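Long-range contacts in L-threonine dehydrogenase (Flavobacterium frigidimaris, PDB 2YY7), which binds NAD and probably uses it to oxidise the 3-hydroxyl group of L-threonine to a ketone: residues K4-G9 and H67-I72; N30-D35 and S46-V51; Y73-L78 and K112-S117. All coordinates share one frame; numbering follows the deposited sequence.

How the contacts relate
All three contacts belong to the parallel part of the NAD-binding Rossmann sheet, where the strand order runs 49-51, 31-35, 5-8, 71-74, 112-118. Contact 1 occupies the middle: strand 5-8 bonds to the neighbouring strand of contact 2 through Ile5 O and Ile32 N, 2.7 Å apart, and strand 71-74 runs on into contact 3, with Ile72 O 2.9 Å from Phe114 N. A side-chain link, His67 NE2 to Glu50 OE2 at 2.7 Å, also joins contacts 1 and 2. Contacts 2 and 3, with centres about 16 Å apart, do not touch, yet NAD spans them: contact 2 holds the adenosine ribose, contact 1 brings Gly9 against it, and contact 3 reaches the nicotinamide.

Contact 1. Residues K4-G9 and H67-I72; sequences KILIIG and HKITDI. With NAD (nicotinamide-adenine-dinucleotide), chain E.
The carbonyl oxygen of Lys4 is gripped by two backbone N-H groups, of Thr70 and Asp71, where strand 5-8 begins to pair in parallel with strand 71-74 in the Rossmann sheet. Thr70 N approaches in the carbonyl plane, 2.9 Å from Lys4 O. Asp71 N stands above that plane, 3.2 Å from Lys4 O, but its N-H points almost straight at the oxygen (N-H...O 178°). Threonine suits this corner because its hydroxyl works both ways: with chi1 at 64°, OG1 accepts from Lys4 N at 3.0 Å and donates a hydrogen bond to Asp71 OD2. Leu6 N meets Asp71 O nearly along the C=O axis.

With CG anti to the backbone N and bends at chi2 and chi4, the Lys4 chain folds over the end of helix 57-66, and NZ donates a hydrogen bond to His67 O at 2.8 Å. A positive charge is probably welcome at this helix C-terminus, which closes in a Schellman motif with Lys68 at positive phi. The His67 ring, its NE2 bonded to Glu50, turns an edge toward NZ. Branched aliphatics pack on the face that carries Leu6 and Ile72: Ile69 CD1 rests 3.7 Å from Leu6 CB, and the tip of Ile8, CD1, meets the CG2 branch of Ile72 at 3.9 Å, their chains crossing obliquely. Glycine takes the positive phi (87°) and brings Gly9 CA within 3.6 Å of NAD O4B.

Contact 2. Residues N30-D35 and S46-V51; sequences NVIASD and SGPFEV. With NAD (nicotinamide-adenine-dinucleotide), chain E.
Asp35 closes strand 31-35, and its side chain leads from the sheet to the cofactor. Its CB lies 4.0 Å from Phe49 CZ, at the far end of a ring that runs from Ala33 to Asp35 beside their strand. With CG anti to the backbone N (chi1 -160°), the carboxylate turns from that ring to the adenosine ribose. Asp35 OD1 accepts from NAD O2B at 2.7 Å and also from Arg37 N; Asp35 OD2 accepts from NAD O3B at 2.7 Å and also from Cys11 N. Each oxygen thus has two partners, which fixes the group's rotation.

Behind it runs the parallel ladder of the beta-alpha-beta unit, its two strands inclined at 29°. Ala33 N gives to Pro48 O at 2.9 Å. Ala33 O takes Glu50 N at 2.8 Å. Asp35 N makes the longer bond, 3.3 Å to Glu50 O. Proline suits the entry to strand 49-51, since the ladder uses its carbonyl and the missing N-H costs no bond there; its CB sits 3.5 Å from Ile32 CD1, the two side chains crossing at about a right angle. Small Ala33 leaves room for the Phe49 ring on the same face. On the other face Glu50 lies alongside Ile32 and sends its carboxylate to His67.

An acid paired with both ribose hydroxyls suits NAD, whereas the 2'-phosphate of NADP would probably be repelled.

Contact 3. Residues Y73-L78 and K112-S117; sequences YLMAAL and KIFWPS. With NAD (nicotinamide-adenine-dinucleotide), chain E.
The ring of Phe114 forms the apolar centre of this buried part of the Rossmann sheet, where strand 71-74 runs parallel to strand 112-118; Tyr73 and Met75 both meet it along its CD2-CE2 side. Tyr73 CD1 comes within 3.6 Å of Phe114 CB, and the two rings meet obliquely, their planes 39° apart. Met75 leaves its backbone pointing away, but bends at chi2 and chi3 bring the sulfur back to the edge of the phenyl ring, a Met-aromatic contact with SD 4.0 Å from Phe114 CE2. A flexible thioether suits this spot, since its sulfur also packs on Pro116 CD. Tyr170 and helix 216-228 also cover Phe114.

On the other face, Leu74 runs beside Trp115, with its CD2 3.9 Å from Trp115 CD1. Between these layers Leu74 N bonds to Phe114 O at 3.0 Å, nearly along the C=O axis. Outward, a water 3.2 Å from Ala76 O lies in the indole plane and takes a weak bond from Trp115 NE1.

Past the strands the cofactor lies close. Compact Ala76 turns its methyl to the adenine, Pro116 CG lies 3.5 Å from NAD O4D, and Ser117 O comes within 3.2 Å of C6N on the nicotinamide ring of NAD.

Contact 1. Residues K4-G9 and H67-I72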
loop_
_atom_site.group_PDB
_atom_site.type_symbol
_atom_site.label_atom_id
_atom_site.label_comp_id
_atom_site.label_asym_id
_atom_site.label_seq_id
_atom_site.Cartn_x
_atom_site.Cartn_y
_atom_site.Cartn_z
ATOM N N LYS A 4 7.582 9.602 28.775
ATOM C CA LYS A 4 8.184 10.846 28.337
ATOM C C LYS A 4 7.741 10.901 26.879
ATOM O O LYS A 4 8.212 10.124 26.049
ATOM C CB LYS A 4 9.705 10.775 28.449
ATOM C CG LYS A 4 10.376 12.109 28.237
ATOM C CD LYS A 4 9.869 13.144 29.235
ATOM C CE LYS A 4 10.566 14.477 29.032
ATOM N NZ LYS A 4 12.042 14.340 29.231
ATOM N N ILE A 5 6.835 11.823 26.582
ATOM C CA ILE A 5 6.246 11.940 25.256
ATOM C C ILE A 5 6.810 12.983 24.296
ATOM O O ILE A 5 7.115 14.109 24.681
ATOM C CB ILE A 5 4.724 12.198 25.393
ATOM C CG1 ILE A 5 4.091 11.099 26.254
ATOM C CG2 ILE A 5 4.068 12.250 24.012
ATOM C CD1 ILE A 5 2.690 11.418 26.743
ATOM N N LEU A 6 6.929 12.586 23.035
ATOM C CA LEU A 6 7.390 13.479 21.983
ATOM C C LEU A 6 6.302 13.519 20.918
ATOM O O LEU A 6 5.977 12.497 20.306
ATOM C CB LEU A 6 8.697 12.983 21.358
ATOM C CG LEU A 6 9.150 13.781 20.128
ATOM C CD1 LEU A 6 9.404 15.243 20.515
ATOM C CD2 LEU A 6 10.408 13.150 19.541
ATOM N N ILE A 7 5.714 14.694 20.720
ATOM C CA ILE A 7 4.679 14.856 19.711
ATOM C C ILE A 7 5.302 15.561 18.509
ATOM O O ILE A 7 5.749 16.702 18.610
ATOM C CB ILE A 7 3.505 15.703 20.241
ATOM C CG1 ILE A 7 2.834 14.984 21.413
ATOM C CG2 ILE A 7 2.496 15.945 19.124
ATOM C CD1 ILE A 7 1.808 15.821 22.136
ATOM N N ILE A 8 5.345 14.862 17.380
ATOM C CA ILE A 8 5.913 15.410 16.157
ATOM C C ILE A 8 4.748 15.970 15.342
ATOM O O ILE A 8 3.800 15.246 15.028
ATOM C CB ILE A 8 6.654 14.309 15.369
ATOM C CG1 ILE A 8 7.729 13.684 16.263
ATOM C CG2 ILE A 8 7.298 14.890 14.110
ATOM C CD1 ILE A 8 8.505 12.554 15.594
ATOM N N GLY A 9 4.825 17.261 15.019
ATOM C CA GLY A 9 3.762 17.925 14.285
ATOM C C GLY A 9 2.752 18.429 15.301
ATOM O O GLY A 9 1.547 18.394 15.064
ATOM N N HIS A 67 15.768 14.160 25.355
ATOM C CA HIS A 67 14.556 14.245 26.164
ATOM C C HIS A 67 14.147 12.870 26.684
ATOM O O HIS A 67 13.056 12.702 27.227
ATOM C CB HIS A 67 13.413 14.882 25.365
ATOM C CG HIS A 67 13.560 16.364 25.196
ATOM N ND1 HIS A 67 13.405 17.249 26.239
ATOM C CD2 HIS A 67 13.884 17.113 24.114
ATOM C CE1 HIS A 67 13.627 18.478 25.810
ATOM N NE2 HIS A 67 13.921 18.423 24.524
ATOM N N LYS A 68 15.038 11.896 26.517
ATOM C CA LYS A 68 14.812 10.528 26.986
ATOM C C LYS A 68 13.373 10.085 26.730
ATOM O O LYS A 68 12.657 9.684 27.650
ATOM C CB LYS A 68 15.121 10.445 28.483
ATOM C CG LYS A 68 16.485 11.017 28.867
ATOM C CD LYS A 68 17.633 10.221 28.250
ATOM C CE LYS A 68 18.983 10.850 28.590
ATOM N NZ LYS A 68 20.129 10.060 28.054
ATOM N N ILE A 69 12.975 10.143 25.465
ATOM C CA ILE A 69 11.621 9.796 25.041
ATOM C C ILE A 69 11.282 8.313 25.081
ATOM O O ILE A 69 12.097 7.470 24.700
ATOM C CB ILE A 69 11.365 10.302 23.600
ATOM C CG1 ILE A 69 11.535 11.826 23.547
ATOM C CG2 ILE A 69 9.972 9.870 23.123
ATOM C CD1 ILE A 69 10.599 12.581 24.463
ATOM N N THR A 70 10.068 8.002 25.530
ATOM C CA THR A 70 9.598 6.623 25.580
ATOM C C THR A 70 8.441 6.434 24.591
ATOM O O THR A 70 8.294 5.365 24.008
ATOM C CB THR A 70 9.115 6.223 26.998
ATOM O OG1 THR A 70 7.983 7.018 27.369
ATOM C CG2 THR A 70 10.229 6.425 28.017
ATOM N N ASP A 71 7.636 7.478 24.399
ATOM C CA ASP A 71 6.492 7.426 23.487
ATOM C C ASP A 71 6.540 8.512 22.405
ATOM O O ASP A 71 6.843 9.670 22.685
ATOM C CB ASP A 71 5.169 7.609 24.244
ATOM C CG ASP A 71 4.906 6.524 25.272
ATOM O OD1 ASP A 71 3.713 6.318 25.587
ATOM O OD2 ASP A 71 5.864 5.897 25.773
ATOM N N ILE A 72 6.216 8.139 21.173
ATOM C CA ILE A 72 6.189 9.107 20.085
ATOM C C ILE A 72 4.836 9.106 19.386
ATOM O O ILE A 72 4.319 8.050 19.012
ATOM C CB ILE A 72 7.281 8.830 19.016
ATOM C CG1 ILE A 72 8.665 9.165 19.577
ATOM C CG2 ILE A 72 7.009 9.672 17.754
ATOM C CD1 ILE A 72 9.780 9.077 18.555
HETATM P PA NAD E . -2.083 19.467 10.241
HETATM O O1A NAD E . -3.055 20.417 10.852
HETATM O O2A NAD E . -1.787 19.693 8.802
HETATM O O5B NAD E . -0.775 19.352 11.125
HETATM C C5B NAD E . 0.415 18.830 10.607
HETATM C C4B NAD E . 1.583 19.407 11.368
HETATM O O4B NAD E . 2.759 18.715 10.943
HETATM C C3B NAD E . 1.773 20.916 11.083
HETATM O O3B NAD E . 1.845 21.679 12.300
HETATM C C2B NAD E . 3.053 20.949 10.238
HETATM O O2B NAD E . 3.801 22.137 10.431
HETATM C C1B NAD E . 3.779 19.689 10.732
HETATM N N9A NAD E . 4.819 19.228 9.800
HETATM C C8A NAD E . 4.712 19.160 8.412
HETATM N N7A NAD E . 5.880 18.713 7.928
HETATM C C5A NAD E . 6.695 18.484 8.982
HETATM C C6A NAD E . 8.012 18.056 9.046
HETATM N N6A NAD E . 8.706 17.860 7.945
HETATM N N1A NAD E . 8.618 17.939 10.270
HETATM C C2A NAD E . 7.933 18.238 11.438
HETATM N N3A NAD E . 6.630 18.694 11.395
HETATM C C4A NAD E . 6.040 18.814 10.161
HETATM O O3 NAD E . -2.690 17.982 10.301
HETATM P PN NAD E . -3.652 17.308 11.421
HETATM O O1N NAD E . -3.230 17.655 12.818
HETATM O O2N NAD E . -5.043 17.502 10.927
HETATM O O5D NAD E . -3.322 15.735 11.189
HETATM C C5D NAD E . -2.318 15.072 11.972
HETATM C C4D NAD E . -2.305 13.567 11.586
HETATM O O4D NAD E . -3.611 13.031 11.687
HETATM C C3D NAD E . -1.885 13.310 10.135
HETATM O O3D NAD E . -1.183 12.072 10.080
HETATM C C2D NAD E . -3.198 13.119 9.415
HETATM O O2D NAD E . -2.958 12.413 8.220
HETATM C C1D NAD E . -4.038 12.390 10.465
HETATM N N1N NAD E . -5.480 12.567 10.177
HETATM C C2N NAD E . -6.065 13.807 10.337
HETATM C C3N NAD E . -7.420 13.963 10.064
HETATM C C7N NAD E . -8.111 15.270 10.341
HETATM O O7N NAD E . -9.441 15.328 9.957
HETATM N N7N NAD E . -7.473 16.327 10.875
HETATM C C4N NAD E . -8.181 12.872 9.605
HETATM C C5N NAD E . -7.580 11.617 9.473
HETATM C C6N NAD E . -6.232 11.472 9.737
#

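Contact 2. Residues N30-D35 and S46-V51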
loop_
_atom_site.group_PDB
_atom_site.type_symbol
_atom_site.label_atom_id
_atom_site.label_comp_id
_atom_site.label_asym_id
_atom_site.label_seq_id
_atom_site.Cartn_x
_atom_site.Cartn_y
_atom_site.Cartn_z
ATOM N N ASN A 30 6.594 16.630 30.740
ATOM C CA ASN A 30 6.722 15.233 30.335
ATOM C C ASN A 30 6.316 15.088 28.871
ATOM O O ASN A 30 6.512 14.035 28.262
ATOM C CB ASN A 30 5.837 14.327 31.190
ATOM C CG ASN A 30 6.446 14.027 32.537
ATOM O OD1 ASN A 30 6.404 14.848 33.450
ATOM N ND2 ASN A 30 7.029 12.846 32.667
ATOM N N VAL A 31 5.746 16.154 28.317
ATOM C CA VAL A 31 5.302 16.160 26.929
ATOM C C VAL A 31 6.085 17.206 26.140
ATOM O O VAL A 31 5.971 18.405 26.391
ATOM C CB VAL A 31 3.796 16.481 26.829
ATOM C CG1 VAL A 31 3.332 16.349 25.391
ATOM C CG2 VAL A 31 2.999 15.558 27.747
ATOM N N ILE A 32 6.889 16.739 25.189
ATOM C CA ILE A 32 7.697 17.626 24.364
ATOM C C ILE A 32 6.996 17.844 23.027
ATOM O O ILE A 32 6.685 16.884 22.323
ATOM C CB ILE A 32 9.092 17.013 24.078
ATOM C CG1 ILE A 32 9.737 16.512 25.377
ATOM C CG2 ILE A 32 9.980 18.043 23.388
ATOM C CD1 ILE A 32 9.986 17.580 26.418
ATOM N N ALA A 33 6.738 19.102 22.684
ATOM C CA ALA A 33 6.087 19.434 21.423
ATOM C C ALA A 33 7.159 19.758 20.391
ATOM O O ALA A 33 8.115 20.469 20.691
ATOM C CB ALA A 33 5.154 20.633 21.605
ATOM N N SER A 34 7.007 19.228 19.180
ATOM C CA SER A 34 7.975 19.479 18.118
ATOM C C SER A 34 7.240 19.664 16.800
ATOM O O SER A 34 6.189 19.068 16.571
ATOM C CB SER A 34 8.980 18.324 17.999
ATOM O OG SER A 34 8.353 17.119 17.597
ATOM N N ASP A 35 7.803 20.500 15.938
ATOM C CA ASP A 35 7.196 20.794 14.651
ATOM C C ASP A 35 8.247 21.495 13.795
ATOM O O ASP A 35 9.246 21.995 14.321
ATOM C CB ASP A 35 5.987 21.704 14.873
ATOM C CG ASP A 35 5.027 21.689 13.706
ATOM O OD1 ASP A 35 5.351 22.289 12.658
ATOM O OD2 ASP A 35 3.950 21.066 13.840
ATOM N N SER A 46 3.393 27.104 25.892
ATOM C CA SER A 46 2.889 26.422 27.081
ATOM C C SER A 46 3.638 25.144 27.452
ATOM O O SER A 46 3.047 24.210 28.000
ATOM C CB SER A 46 1.396 26.114 26.916
ATOM O OG SER A 46 1.169 25.240 25.824
ATOM N N GLY A 47 4.936 25.102 27.166
ATOM C CA GLY A 47 5.716 23.921 27.499
ATOM C C GLY A 47 6.942 23.718 26.627
ATOM O O GLY A 47 7.193 24.506 25.716
ATOM N N PRO A 48 7.726 22.659 26.882
ATOM C CA PRO A 48 8.933 22.366 26.104
ATOM C C PRO A 48 8.629 22.206 24.616
ATOM O O PRO A 48 7.812 21.370 24.229
ATOM C CB PRO A 48 9.437 21.067 26.724
ATOM C CG PRO A 48 8.984 21.176 28.147
ATOM C CD PRO A 48 7.573 21.690 27.981
ATOM N N PHE A 49 9.289 23.010 23.788
ATOM C CA PHE A 49 9.093 22.949 22.342
ATOM C C PHE A 49 10.428 22.783 21.624
ATOM O O PHE A 49 11.432 23.394 22.003
ATOM C CB PHE A 49 8.411 24.223 21.831
ATOM C CG PHE A 49 8.170 24.221 20.347
ATOM C CD1 PHE A 49 7.038 23.614 19.814
ATOM C CD2 PHE A 49 9.101 24.782 19.478
ATOM C CE1 PHE A 49 6.834 23.565 18.431
ATOM C CE2 PHE A 49 8.910 24.738 18.094
ATOM C CZ PHE A 49 7.775 24.129 17.571
ATOM N N GLU A 50 10.430 21.965 20.578
ATOM C CA GLU A 50 11.633 21.714 19.794
ATOM C C GLU A 50 11.330 21.763 18.301
ATOM O O GLU A 50 10.377 21.133 17.831
ATOM C CB GLU A 50 12.203 20.329 20.118
ATOM C CG GLU A 50 12.689 20.159 21.544
ATOM C CD GLU A 50 14.108 20.654 21.737
ATOM O OE1 GLU A 50 14.582 21.454 20.902
ATOM O OE2 GLU A 50 14.746 20.245 22.729
ATOM N N VAL A 51 12.138 22.506 17.556
ATOM C CA VAL A 51 11.957 22.565 16.113
ATOM C C VAL A 51 12.525 21.251 15.592
ATOM O O VAL A 51 13.571 20.799 16.053
ATOM C CB VAL A 51 12.756 23.724 15.476
ATOM C CG1 VAL A 51 12.677 23.635 13.955
ATOM C CG2 VAL A 51 12.209 25.062 15.958
HETATM P PA NAD E . -2.083 19.467 10.241
HETATM O O1A NAD E . -3.055 20.417 10.852
HETATM O O2A NAD E . -1.787 19.693 8.802
HETATM O O5B NAD E . -0.775 19.352 11.125
HETATM C C5B NAD E . 0.415 18.830 10.607
HETATM C C4B NAD E . 1.583 19.407 11.368
HETATM O O4B NAD E . 2.759 18.715 10.943
HETATM C C3B NAD E . 1.773 20.916 11.083
HETATM O O3B NAD E . 1.845 21.679 12.300
HETATM C C2B NAD E . 3.053 20.949 10.238
HETATM O O2B NAD E . 3.801 22.137 10.431
HETATM C C1B NAD E . 3.779 19.689 10.732
HETATM N N9A NAD E . 4.819 19.228 9.800
HETATM C C8A NAD E . 4.712 19.160 8.412
HETATM N N7A NAD E . 5.880 18.713 7.928
HETATM C C5A NAD E . 6.695 18.484 8.982
HETATM C C6A NAD E . 8.012 18.056 9.046
HETATM N N6A NAD E . 8.706 17.860 7.945
HETATM N N1A NAD E . 8.618 17.939 10.270
HETATM C C2A NAD E . 7.933 18.238 11.438
HETATM N N3A NAD E . 6.630 18.694 11.395
HETATM C C4A NAD E . 6.040 18.814 10.161
HETATM O O3 NAD E . -2.690 17.982 10.301
HETATM P PN NAD E . -3.652 17.308 11.421
HETATM O O1N NAD E . -3.230 17.655 12.818
HETATM O O2N NAD E . -5.043 17.502 10.927
HETATM O O5D NAD E . -3.322 15.735 11.189
HETATM C C5D NAD E . -2.318 15.072 11.972
HETATM C C4D NAD E . -2.305 13.567 11.586
HETATM O O4D NAD E . -3.611 13.031 11.687
HETATM C C3D NAD E . -1.885 13.310 10.135
HETATM O O3D NAD E . -1.183 12.072 10.080
HETATM C C2D NAD E . -3.198 13.119 9.415
HETATM O O2D NAD E . -2.958 12.413 8.220
HETATM C C1D NAD E . -4.038 12.390 10.465
HETATM N N1N NAD E . -5.480 12.567 10.177
HETATM C C2N NAD E . -6.065 13.807 10.337
HETATM C C3N NAD E . -7.420 13.963 10.064
HETATM C C7N NAD E . -8.111 15.270 10.341
HETATM O O7N NAD E . -9.441 15.328 9.957
HETATM N N7N NAD E . -7.473 16.327 10.875
HETATM C C4N NAD E . -8.181 12.872 9.605
HETATM C C5N NAD E . -7.580 11.617 9.473
HETATM C C6N NAD E . -6.232 11.472 9.737
#

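Contact 3. Residues Y73-L78 and K112-S117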
loop_
_atom_site.group_PDB
_atom_site.type_symbol
_atom_site.label_atom_id
_atom_site.label_comp_id
_atom_site.label_asym_id
_atom_site.label_seq_id
_atom_site.Cartn_x
_atom_site.Cartn_y
_atom_site.Cartn_z
ATOM N N TYR A 73 4.257 10.296 19.253
ATOM C CA TYR A 73 2.996 10.479 18.547
ATOM C C TYR A 73 3.408 11.223 17.273
ATOM O O TYR A 73 3.694 12.424 17.314
ATOM C CB TYR A 73 2.018 11.342 19.359
ATOM C CG TYR A 73 1.471 10.682 20.608
ATOM C CD1 TYR A 73 0.121 10.325 20.699
ATOM C CD2 TYR A 73 2.295 10.431 21.705
ATOM C CE1 TYR A 73 -0.396 9.737 21.861
ATOM C CE2 TYR A 73 1.791 9.842 22.871
ATOM C CZ TYR A 73 0.446 9.499 22.943
ATOM O OH TYR A 73 -0.049 8.921 24.091
ATOM N N LEU A 74 3.467 10.501 16.156
ATOM C CA LEU A 74 3.856 11.079 14.865
ATOM C C LEU A 74 2.636 11.619 14.126
ATOM O O LEU A 74 1.911 10.875 13.459
ATOM C CB LEU A 74 4.550 10.018 14.010
ATOM C CG LEU A 74 4.916 10.365 12.561
ATOM C CD1 LEU A 74 5.871 11.544 12.521
ATOM C CD2 LEU A 74 5.550 9.152 11.906
ATOM N N MET A 75 2.425 12.922 14.239
ATOM C CA MET A 75 1.278 13.565 13.618
ATOM C C MET A 75 1.613 14.283 12.321
ATOM O O MET A 75 0.713 14.649 11.573
ATOM C CB MET A 75 0.660 14.562 14.600
ATOM C CG MET A 75 0.459 13.994 15.996
ATOM S SD MET A 75 -0.527 12.474 15.996
ATOM C CE MET A 75 -2.186 13.153 16.001
ATOM N N ALA A 76 2.898 14.484 12.051
ATOM C CA ALA A 76 3.317 15.187 10.843
ATOM C C ALA A 76 3.052 14.403 9.563
ATOM O O ALA A 76 3.360 13.217 9.472
ATOM C CB ALA A 76 4.809 15.555 10.935
ATOM N N ALA A 77 2.483 15.089 8.576
ATOM C CA ALA A 77 2.157 14.505 7.275
ATOM C C ALA A 77 1.325 15.522 6.514
ATOM O O ALA A 77 0.808 16.461 7.114
ATOM C CB ALA A 77 1.343 13.226 7.451
ATOM N N LEU A 78 1.212 15.344 5.201
ATOM C CA LEU A 78 0.375 16.220 4.383
ATOM C C LEU A 78 -0.972 15.501 4.272
ATOM O O LEU A 78 -1.015 14.278 4.124
ATOM C CB LEU A 78 0.981 16.425 2.988
ATOM C CG LEU A 78 2.300 17.200 2.895
ATOM C CD1 LEU A 78 2.578 17.560 1.443
ATOM C CD2 LEU A 78 2.219 18.470 3.725
ATOM N N LYS A 112 6.922 3.001 22.711
ATOM C CA LYS A 112 5.606 2.952 22.094
ATOM C C LYS A 112 5.415 4.024 21.024
ATOM O O LYS A 112 6.020 5.096 21.078
ATOM C CB LYS A 112 4.547 3.114 23.195
ATOM C CG LYS A 112 3.102 2.847 22.785
ATOM C CD LYS A 112 2.139 3.105 23.956
ATOM C CE LYS A 112 2.418 2.182 25.142
ATOM N NZ LYS A 112 1.479 2.422 26.290
ATOM N N ILE A 113 4.554 3.727 20.058
ATOM C CA ILE A 113 4.280 4.657 18.977
ATOM C C ILE A 113 2.800 4.786 18.684
ATOM O O ILE A 113 2.055 3.800 18.724
ATOM C CB ILE A 113 4.933 4.196 17.646
ATOM C CG1 ILE A 113 6.455 4.218 17.755
ATOM C CG2 ILE A 113 4.466 5.093 16.497
ATOM C CD1 ILE A 113 7.145 3.560 16.578
ATOM N N PHE A 114 2.374 6.014 18.413
ATOM C CA PHE A 114 1.013 6.253 17.976
ATOM C C PHE A 114 1.194 6.912 16.617
ATOM O O PHE A 114 1.943 7.886 16.484
ATOM C CB PHE A 114 0.219 7.226 18.848
ATOM C CG PHE A 114 -1.120 7.588 18.236
ATOM C CD1 PHE A 114 -2.175 6.673 18.253
ATOM C CD2 PHE A 114 -1.283 8.784 17.535
ATOM C CE1 PHE A 114 -3.368 6.933 17.578
ATOM C CE2 PHE A 114 -2.475 9.061 16.852
ATOM C CZ PHE A 114 -3.520 8.130 16.872
ATOM N N TRP A 115 0.527 6.367 15.613
ATOM C CA TRP A 115 0.589 6.909 14.267
ATOM C C TRP A 115 -0.826 6.800 13.721
ATOM O O TRP A 115 -1.381 5.711 13.634
ATOM C CB TRP A 115 1.550 6.100 13.400
ATOM C CG TRP A 115 1.490 6.509 11.959
ATOM C CD1 TRP A 115 2.027 7.633 11.396
ATOM C CD2 TRP A 115 0.776 5.840 10.918
ATOM N NE1 TRP A 115 1.688 7.706 10.068
ATOM C CE2 TRP A 115 0.919 6.616 9.748
ATOM C CE3 TRP A 115 0.022 4.660 10.861
ATOM C CZ2 TRP A 115 0.336 6.248 8.529
ATOM C CZ3 TRP A 115 -0.559 4.294 9.647
ATOM C CH2 TRP A 115 -0.396 5.086 8.499
ATOM N N PRO A 116 -1.435 7.934 13.356
ATOM C CA PRO A 116 -2.798 7.866 12.838
ATOM C C PRO A 116 -2.909 7.614 11.344
ATOM O O PRO A 116 -2.124 8.134 10.544
ATOM C CB PRO A 116 -3.360 9.221 13.220
ATOM C CG PRO A 116 -2.171 10.127 12.939
ATOM C CD PRO A 116 -1.007 9.337 13.537
ATOM N N SER A 117 -3.886 6.790 10.986
ATOM C CA SER A 117 -4.171 6.499 9.593
ATOM C C SER A 117 -5.363 7.404 9.319
ATOM O O SER A 117 -5.573 8.387 10.039
ATOM C CB SER A 117 -4.571 5.035 9.409
ATOM O OG SER A 117 -4.841 4.750 8.044
HETATM P PA NAD E . -2.083 19.467 10.241
HETATM O O1A NAD E . -3.055 20.417 10.852
HETATM O O2A NAD E . -1.787 19.693 8.802
HETATM O O5B NAD E . -0.775 19.352 11.125
HETATM C C5B NAD E . 0.415 18.830 10.607
HETATM C C4B NAD E . 1.583 19.407 11.368
HETATM O O4B NAD E . 2.759 18.715 10.943
HETATM C C3B NAD E . 1.773 20.916 11.083
HETATM O O3B NAD E . 1.845 21.679 12.300
HETATM C C2B NAD E . 3.053 20.949 10.238
HETATM O O2B NAD E . 3.801 22.137 10.431
HETATM C C1B NAD E . 3.779 19.689 10.732
HETATM N N9A NAD E . 4.819 19.228 9.800
HETATM C C8A NAD E . 4.712 19.160 8.412
HETATM N N7A NAD E . 5.880 18.713 7.928
HETATM C C5A NAD E . 6.695 18.484 8.982
HETATM C C6A NAD E . 8.012 18.056 9.046
HETATM N N6A NAD E . 8.706 17.860 7.945
HETATM N N1A NAD E . 8.618 17.939 10.270
HETATM C C2A NAD E . 7.933 18.238 11.438
HETATM N N3A NAD E . 6.630 18.694 11.395
HETATM C C4A NAD E . 6.040 18.814 10.161
HETATM O O3 NAD E . -2.690 17.982 10.301
HETATM P PN NAD E . -3.652 17.308 11.421
HETATM O O1N NAD E . -3.230 17.655 12.818
HETATM O O2N NAD E . -5.043 17.502 10.927
HETATM O O5D NAD E . -3.322 15.735 11.189
HETATM C C5D NAD E . -2.318 15.072 11.972
HETATM C C4D NAD E . -2.305 13.567 11.586
HETATM O O4D NAD E . -3.611 13.031 11.687
HETATM C C3D NAD E . -1.885 13.310 10.135
HETATM O O3D NAD E . -1.183 12.072 10.080
HETATM C C2D NAD E . -3.198 13.119 9.415
HETATM O O2D NAD E . -2.958 12.413 8.220
HETATM C C1D NAD E . -4.038 12.390 10.465
HETATM N N1N NAD E . -5.480 12.567 10.177
HETATM C C2N NAD E . -6.065 13.807 10.337
HETATM C C3N NAD E . -7.420 13.963 10.064
HETATM C C7N NAD E . -8.111 15.270 10.341
HETATM O O7N NAD E . -9.441 15.328 9.957
HETATM N N7N NAD E . -7.473 16.327 10.875
HETATM C C4N NAD E . -8.181 12.872 9.605
HETATM C C5N NAD E . -7.580 11.617 9.473
HETATM C C6N NAD E . -6.232 11.472 9.737
HETATM O O HOH W 1 3.471 10.150 8.514
#